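Side-chain contacts in iodotyrosine deiodinase (Thermotoga neapolitana, PDB 6TYK), which catalyses the FMN-dependent reductive removal of halogen from iodinated and other halogenated tyrosines, working as a homodimer: residues E25-I28 with Y29-K32; S67-T70 with F71-V75; E145-L149 with V150-S154. All coordinates share one frame; numbering follows the deposited sequence.

Contact 1: residues E25-I28 with Y29-K32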
loop_
_atom_site.group_PDB
_atom_site.type_symbol
_atom_site.label_atom_id
_atom_site.label_comp_id
_atom_site.label_asym_id
_atom_site.label_seq_id
_atom_site.Cartn_x
_atom_site.Cartn_y
_atom_site.Cartn_z
ATOM N N GLU A 25 15.154 0.843 -17.924
ATOM C CA GLU A 25 14.271 -0.321 -17.900
ATOM C C GLU A 25 14.128 -0.961 -16.517
ATOM O O GLU A 25 13.096 -1.546 -16.215
ATOM C CB GLU A 25 14.689 -1.367 -18.937
ATOM C CG GLU A 25 13.630 -2.443 -19.171
ATOM C CD GLU A 25 12.238 -1.863 -19.401
ATOM O OE1 GLU A 25 12.129 -0.806 -20.064
ATOM O OE2 GLU A 25 11.254 -2.463 -18.912
ATOM N N ASP A 26 15.153 -0.846 -15.676
ATOM C CA ASP A 26 15.077 -1.384 -14.318
ATOM C C ASP A 26 14.037 -0.634 -13.492
ATOM O O ASP A 26 13.258 -1.229 -12.748
ATOM C CB ASP A 26 16.443 -1.337 -13.632
ATOM C CG ASP A 26 17.431 -2.296 -14.249
ATOM O OD1 ASP A 26 16.998 -3.354 -14.750
ATOM O OD2 ASP A 26 18.639 -1.989 -14.238
ATOM N N LEU A 27 14.020 0.683 -13.637
ATOM C CA LEU A 27 13.011 1.485 -12.972
ATOM C C LEU A 27 11.630 1.208 -13.558
ATOM O O LEU A 27 10.657 0.997 -12.827
ATOM C CB LEU A 27 13.353 2.966 -13.106
ATOM C CG LEU A 27 12.343 3.937 -12.504
ATOM C CD1 LEU A 27 12.083 3.618 -11.037
ATOM C CD2 LEU A 27 12.828 5.373 -12.676
ATOM N N ILE A 28 11.545 1.210 -14.884
ATOM C CA ILE A 28 10.279 0.944 -15.561
ATOM C C ILE A 28 9.700 -0.419 -15.189
ATOM O O ILE A 28 8.491 -0.548 -15.029
ATOM C CB ILE A 28 10.405 1.064 -17.096
ATOM C CG1 ILE A 28 10.768 2.500 -17.484
ATOM C CG2 ILE A 28 9.108 0.633 -17.776
ATOM C CD1 ILE A 28 9.742 3.526 -17.062
ATOM N N TYR A 29 10.561 -1.426 -15.042
ATOM C CA TYR A 29 10.122 -2.742 -14.573
ATOM C C TYR A 29 9.309 -2.624 -13.290
ATOM O O TYR A 29 8.255 -3.234 -13.146
ATOM C CB TYR A 29 11.328 -3.657 -14.323
ATOM C CG TYR A 29 10.975 -4.922 -13.572
ATOM C CD1 TYR A 29 10.443 -6.020 -14.238
ATOM C CD2 TYR A 29 11.170 -5.021 -12.198
ATOM C CE1 TYR A 29 10.114 -7.175 -13.563
ATOM C CE2 TYR A 29 10.839 -6.171 -11.516
ATOM C CZ TYR A 29 10.314 -7.245 -12.204
ATOM O OH TYR A 29 9.982 -8.397 -11.538
ATOM N N SER A 30 9.805 -1.834 -12.350
ATOM C CA SER A 30 9.147 -1.698 -11.054
ATOM C C SER A 30 7.783 -1.040 -11.204
ATOM O O SER A 30 6.835 -1.385 -10.498
ATOM C CB SER A 30 10.025 -0.935 -10.040
ATOM O OG SER A 30 9.957 0.485 -10.180
ATOM N N LEU A 31 7.680 -0.097 -12.137
ATOM C CA LEU A 31 6.404 0.562 -12.383
ATOM C C LEU A 31 5.429 -0.422 -13.011
ATOM O O LEU A 31 4.239 -0.413 -12.711
ATOM C CB LEU A 31 6.578 1.772 -13.292
ATOM C CG LEU A 31 7.579 2.805 -12.779
ATOM C CD1 LEU A 31 7.508 4.024 -13.659
ATOM C CD2 LEU A 31 7.333 3.185 -11.319
ATOM N N LYS A 32 5.940 -1.279 -13.882
ATOM C CA LYS A 32 5.101 -2.279 -14.547
ATOM C C LYS A 32 4.551 -3.285 -13.538
ATOM O O LYS A 32 3.394 -3.686 -13.610
ATOM C CB LYS A 32 5.901 -2.984 -15.634
ATOM C CG LYS A 32 6.119 -2.108 -16.851
ATOM C CD LYS A 32 6.987 -2.806 -17.876
ATOM C CE LYS A 32 7.158 -1.960 -19.123
ATOM N NZ LYS A 32 8.027 -2.644 -20.116
#
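I28 and K32, one helical turn apart, show how a lysine can pack its shaft on an i to i+4 neighbour while its NZ goes on to a carboxylate a further turn back. With CG1 of I28 beside its backbone N (chi1 -64°), the CG2 methyl comes to lie anti to that N, and it meets the shaft of K32 at an angle, with CG2 3.5 Å from CE of the lysine. The lysine is fully extended beyond CG and runs back toward the start of the helix, its CG passing the carbonyl oxygen of I28 on the way. This course delivers NZ to E25, two turns earlier. The glutamate, bent at chi2 (49°), reaches across the lysine at about a right angle, and the salt bridge between K32 NZ and E25 OE2 is long, at 3.4 Å, and weak as a hydrogen bond. The other arm of I28 packs on L31, with the two CD1 methyls 4.1 Å apart.

Polar detail gathers round the carbonyl of L27. Its oxygen accepts L31 N at 3.2 Å in the carbonyl plane. In the conformer of S30 described here, one of two deposited, OG also donates to L27 O, at 2.8 Å and on a lone pair. Y29 holds its CB 3.3 Å from E25 O, while its ring swings off the helix and presents an edge to D26 O.

Within the chain, L27 and L31 of helix 24-35 rest on strands 46-51 and 100-107, while S30 and Y29 meet helix 113-130, the Y29 ring making a cation-pi contact with K131 just beyond it. I28 and K32 pack against V181 and V179 of the second subunit. L31 and Y29 are shared between the two chains, for they also touch V181 and L4 of that subunit.

Contact 2: residues S67-T70 with F71-V75. With IYR (3-iodo-tyrosine), chain D.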
loop_
_atom_site.group_PDB
_atom_site.type_symbol
_atom_site.label_atom_id
_atom_site.label_comp_id
_atom_site.label_asym_id
_atom_site.label_seq_id
_atom_site.Cartn_x
_atom_site.Cartn_y
_atom_site.Cartn_z
ATOM N N SER A 67 11.869 22.710 4.614
ATOM C CA SER A 67 10.695 22.214 5.309
ATOM C C SER A 67 11.105 21.294 6.458
ATOM O O SER A 67 10.562 21.385 7.560
ATOM C CB SER A 67 9.787 21.473 4.318
ATOM O OG SER A 67 8.608 20.983 4.928
ATOM N N GLU A 68 12.068 20.413 6.197
ATOM C CA GLU A 68 12.569 19.506 7.228
ATOM C C GLU A 68 13.239 20.272 8.356
ATOM O O GLU A 68 13.081 19.927 9.523
ATOM C CB GLU A 68 13.558 18.492 6.641
ATOM C CG GLU A 68 12.962 17.502 5.647
ATOM C CD GLU A 68 11.982 16.531 6.272
ATOM O OE1 GLU A 68 11.623 16.699 7.463
ATOM O OE2 GLU A 68 11.577 15.593 5.557
ATOM N N LYS A 69 13.993 21.311 8.021
ATOM C CA LYS A 69 14.705 22.051 9.053
ATOM C C LYS A 69 13.727 22.627 10.066
ATOM O O LYS A 69 13.939 22.545 11.271
ATOM C CB LYS A 69 15.542 23.161 8.436
ATOM C CG LYS A 69 16.543 23.745 9.399
ATOM C CD LYS A 69 17.521 24.638 8.672
ATOM C CE LYS A 69 18.566 25.178 9.622
ATOM N NZ LYS A 69 17.946 26.125 10.586
ATOM N N THR A 70 12.642 23.198 9.563
ATOM C CA THR A 70 11.611 23.769 10.415
ATOM C C THR A 70 10.941 22.657 11.219
ATOM O O THR A 70 10.682 22.797 12.417
ATOM C CB THR A 70 10.568 24.510 9.568
ATOM O OG1 THR A 70 11.209 25.582 8.864
ATOM C CG2 THR A 70 9.461 25.068 10.437
ATOM N N PHE A 71 10.676 21.542 10.547
ATOM C CA PHE A 71 10.087 20.379 11.196
ATOM C C PHE A 71 10.949 19.893 12.361
ATOM O O PHE A 71 10.448 19.673 13.464
ATOM C CB PHE A 71 9.874 19.264 10.169
ATOM C CG PHE A 71 9.576 17.919 10.773
ATOM C CD1 PHE A 71 8.299 17.598 11.201
ATOM C CD2 PHE A 71 10.575 16.967 10.896
ATOM C CE1 PHE A 71 8.029 16.358 11.755
ATOM C CE2 PHE A 71 10.307 15.727 11.437
ATOM C CZ PHE A 71 9.033 15.422 11.867
ATOM N N TYR A 72 12.248 19.740 12.127
ATOM C CA TYR A 72 13.154 19.271 13.175
ATOM C C TYR A 72 13.261 20.239 14.354
ATOM O O TYR A 72 13.498 19.823 15.485
ATOM C CB TYR A 72 14.535 18.937 12.595
ATOM C CG TYR A 72 14.594 17.531 12.052
ATOM C CD1 TYR A 72 14.203 17.247 10.755
ATOM C CD2 TYR A 72 14.996 16.481 12.859
ATOM C CE1 TYR A 72 14.240 15.960 10.270
ATOM C CE2 TYR A 72 15.038 15.197 12.386
ATOM C CZ TYR A 72 14.657 14.939 11.090
ATOM O OH TYR A 72 14.693 13.650 10.619
ATOM N N GLU A 73 13.062 21.524 14.084
ATOM C CA GLU A 73 13.070 22.538 15.137
ATOM C C GLU A 73 11.798 22.511 15.986
ATOM O O GLU A 73 11.790 23.002 17.115
ATOM C CB GLU A 73 13.259 23.930 14.527
ATOM C CG GLU A 73 14.604 24.120 13.845
ATOM C CD GLU A 73 14.674 25.399 13.031
ATOM O OE1 GLU A 73 13.631 26.074 12.890
ATOM O OE2 GLU A 73 15.772 25.726 12.529
ATOM N N ASN A 74 10.730 21.933 15.447
ATOM C CA ASN A 74 9.424 21.986 16.104
ATOM C C ASN A 74 8.861 20.638 16.545
ATOM O O ASN A 74 8.011 20.584 17.437
ATOM C CB ASN A 74 8.411 22.688 15.198
ATOM C CG ASN A 74 8.719 24.156 15.018
ATOM O OD1 ASN A 74 9.062 24.850 15.975
ATOM N ND2 ASN A 74 8.601 24.641 13.788
ATOM N N VAL A 75 9.325 19.557 15.928
ATOM C CA VAL A 75 8.772 18.238 16.214
ATOM C C VAL A 75 8.980 17.857 17.679
ATOM O O VAL A 75 10.012 18.162 18.275
ATOM C CB VAL A 75 9.359 17.141 15.292
ATOM C CG1 VAL A 75 10.828 16.909 15.599
ATOM C CG2 VAL A 75 8.561 15.841 15.431
HETATM N N IYR D . 10.595 13.290 6.912
HETATM C CA IYR D . 11.535 13.420 7.995
HETATM C CB IYR D . 11.202 12.657 9.289
HETATM C CC IYR D . 10.880 11.211 9.134
HETATM C CD IYR D . 9.544 10.809 9.132
HETATM C CE IYR D . 9.175 9.468 9.020
HETATM I IE IYR D . 7.215 8.998 8.988
HETATM C CF IYR D . 10.180 8.501 8.929
HETATM O OF IYR D . 9.912 7.167 8.823
HETATM C CG IYR D . 11.535 8.882 8.920
HETATM C CH IYR D . 11.876 10.226 9.037
HETATM C C IYR D . 12.937 13.002 7.589
HETATM O O IYR D . 13.985 13.135 8.220
HETATM O OXT IYR D . 13.012 12.412 6.371
#
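Torsions in E68 turn its carboxylate to the bound 3-iodo-tyrosine: CG stands anti to the carbonyl carbon (chi1 -66°) and the chain bends at chi2 (-67°). This lays the carboxylate alongside the ring of F71, the two planes 75° apart, with E68 OE1 3.6 Å from F71 CD2. The other oxygen, OE2, takes the amino N of the ligand at 2.8 Å and also accepts from Y138 OH. Y72, one turn on in helix 54-74, has its ring edge against the backbone, CD1 3.2 Å from E68 O, and its hydroxyl goes to the ligand carboxylate: Y72 OH donates to atom O of 3-iodo-tyrosine at 2.6 Å. A phenylalanine in place of Y72 would probably keep the ring packing but leave that carboxylate oxygen without its hydroxyl donor. F71 comes up beside the ligand obliquely, its CE2 3.9 Å from CB of 3-iodo-tyrosine.

On the outer side of the helix, K69 NZ and E73 OE2 form a salt bridge of 2.9 Å, the oxygen being met nearly along its C-O axis.

One helical turn thus reads both poles of an amino acid, with K92 NZ of the same chain and M41 N of the second subunit adding further hydrogen bonds to the ligand. Such recognition is consistent with the weak activity toward 2-iodophenol, which has neither an amino nor a carboxylate group to offer E68 and Y72.

Contact 3: residues E145-L149 with V150-S154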
loop_
_atom_site.group_PDB
_atom_site.type_symbol
_atom_site.label_atom_id
_atom_site.label_comp_id
_atom_site.label_asym_id
_atom_site.label_seq_id
_atom_site.Cartn_x
_atom_site.Cartn_y
_atom_site.Cartn_z
ATOM N N GLU A 145 4.774 22.548 -1.998
ATOM C CA GLU A 145 5.867 23.265 -2.640
ATOM C C GLU A 145 6.561 22.406 -3.693
ATOM O O GLU A 145 6.938 22.893 -4.752
ATOM C CB GLU A 145 6.860 23.788 -1.596
ATOM C CG GLU A 145 6.258 24.847 -0.681
ATOM C CD GLU A 145 7.138 25.184 0.513
ATOM O OE1 GLU A 145 7.882 24.294 0.980
ATOM O OE2 GLU A 145 7.084 26.341 0.982
ATOM N N VAL A 146 6.709 21.117 -3.410
ATOM C CA VAL A 146 7.311 20.210 -4.373
ATOM C C VAL A 146 6.372 20.031 -5.558
ATOM O O VAL A 146 6.807 20.024 -6.709
ATOM C CB VAL A 146 7.668 18.853 -3.731
ATOM C CG1 VAL A 146 8.192 17.897 -4.785
ATOM C CG2 VAL A 146 8.696 19.056 -2.621
ATOM N N GLU A 147 5.077 19.915 -5.277
ATOM C CA GLU A 147 4.082 19.802 -6.339
ATOM C C GLU A 147 4.178 20.958 -7.320
ATOM O O GLU A 147 4.087 20.761 -8.529
ATOM C CB GLU A 147 2.671 19.747 -5.758
ATOM C CG GLU A 147 2.294 18.402 -5.168
ATOM C CD GLU A 147 0.860 18.380 -4.687
ATOM O OE1 GLU A 147 0.222 19.448 -4.662
ATOM O OE2 GLU A 147 0.359 17.305 -4.332
ATOM N N LYS A 148 4.367 22.164 -6.792
ATOM C CA LYS A 148 4.424 23.346 -7.640
ATOM C C LYS A 148 5.682 23.331 -8.502
ATOM O O LYS A 148 5.653 23.747 -9.663
ATOM C CB LYS A 148 4.360 24.626 -6.797
ATOM C CG LYS A 148 4.385 25.915 -7.606
ATOM C CD LYS A 148 4.469 27.121 -6.693
ATOM C CE LYS A 148 4.657 28.406 -7.482
ATOM N NZ LYS A 148 5.022 29.541 -6.595
ATOM N N LEU A 149 6.783 22.845 -7.931
ATOM C CA LEU A 149 8.050 22.783 -8.653
ATOM C C LEU A 149 7.943 21.968 -9.928
ATOM O O LEU A 149 8.622 22.251 -10.911
ATOM C CB LEU A 149 9.156 22.190 -7.778
ATOM C CG LEU A 149 9.779 23.090 -6.726
ATOM C CD1 LEU A 149 10.829 22.295 -5.965
ATOM C CD2 LEU A 149 10.397 24.302 -7.397
ATOM N N VAL A 150 7.098 20.944 -9.905
ATOM C CA VAL A 150 6.987 20.049 -11.054
ATOM C C VAL A 150 5.694 20.274 -11.842
ATOM O O VAL A 150 5.319 19.463 -12.688
ATOM C CB VAL A 150 7.173 18.554 -10.663
ATOM C CG1 VAL A 150 8.554 18.332 -10.042
ATOM C CG2 VAL A 150 6.077 18.096 -9.714
ATOM N N ASN A 151 5.022 21.387 -11.561
ATOM C CA ASN A 151 3.811 21.763 -12.286
ATOM C C ASN A 151 2.713 20.709 -12.182
ATOM O O ASN A 151 2.062 20.367 -13.171
ATOM C CB ASN A 151 4.133 22.034 -13.755
ATOM C CG ASN A 151 5.256 23.034 -13.928
ATOM O OD1 ASN A 151 5.367 23.999 -13.176
ATOM N ND2 ASN A 151 6.099 22.804 -14.925
ATOM N N THR A 152 2.512 20.194 -10.976
ATOM C CA THR A 152 1.509 19.167 -10.740
ATOM C C THR A 152 0.124 19.696 -11.081
ATOM O O THR A 152 -0.267 20.767 -10.612
ATOM C CB THR A 152 1.525 18.736 -9.270
ATOM O OG1 THR A 152 2.844 18.312 -8.919
ATOM C CG2 THR A 152 0.553 17.597 -9.030
ATOM N N PRO A 153 -0.625 18.952 -11.907
ATOM C CA PRO A 153 -2.004 19.358 -12.195
ATOM C C PRO A 153 -2.870 19.206 -10.951
ATOM O O PRO A 153 -2.571 18.384 -10.091
ATOM C CB PRO A 153 -2.449 18.384 -13.291
ATOM C CG PRO A 153 -1.531 17.245 -13.217
ATOM C CD PRO A 153 -0.239 17.717 -12.610
ATOM N N SER A 154 -3.939 19.988 -10.867
ATOM C CA SER A 154 -4.808 19.980 -9.698
ATOM C C SER A 154 -5.436 18.611 -9.446
ATOM O O SER A 154 -5.829 18.301 -8.324
ATOM C CB SER A 154 -5.908 21.029 -9.860
ATOM O OG SER A 154 -6.701 20.750 -10.998
HETATM O O HOH W 1 1.455 22.700 -9.476
#
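E147 and T152 meet where helix 143-149 ends in a Schellman motif, a worked example of how a chain leaves a helix while carbonyls of its last turn, here E147 O and K148 O, remain supplied with donors. N151, with positive phi (59°), is the C-prime residue. Its turn brings T152 N back to E147 O at 3.0 Å in a nearly straight bond (N-H...O 167°), while N151 N reaches K148 O at 3.1 Å from above the carbonyl plane and not on a lone pair.

E147 O accepts two firm bonds. Besides T152 N it takes T152 OG1 at 2.8 Å, so one threonine grips it with both backbone and side chain. The hydroxyl can do this because OG1 sits beside the threonine's own N (chi1 -56°), on the side facing the helix, where it also touches CB of E147. V150 N adds only weak bonds, shared between V146 O and E147 O, each at 3.3 Å. CG2 of V150 lies against the same two carbonyl oxygens.

The carboxylate of E147 has its partner outside the turn: OE2 accepts L158 N of strand 156-165, linking the helix end to the strand that follows the loop. V146 and L149 lie against helix 54-74 and T152 touches F105 of strand 100-107. From the second subunit, N184, T185 and F186 pack on V150, N151 and T152 in turn, and V150 makes backbone hydrogen bonds to that chain.

A water completes the turn, donating to T152 O at 2.8 Å and more weakly to E147 O, 3.4 Å from the same water oxygen.

In the fold
Contacts 2 and 3 are neighbours: their centres lie about 22 Å apart but their nearest atoms only about 5 Å, because the helix of contact 3 packs against an earlier part of the helix that carries contact 2. The side chain of V146 is about 9 Å from that of E68, yet about 11 Å from both the iodotyrosine and the FMN, so contact 3 does not reach the pocket that contact 2 lines. Contact 1 lies across the chain's centre from contact 2, about 34 Å centre to centre, and its S30 side chain is about 11 Å from that of R11 at the FMN site. Contacts 1 and 3 both abut strand 100-107 and the C-terminal residues of the second subunit.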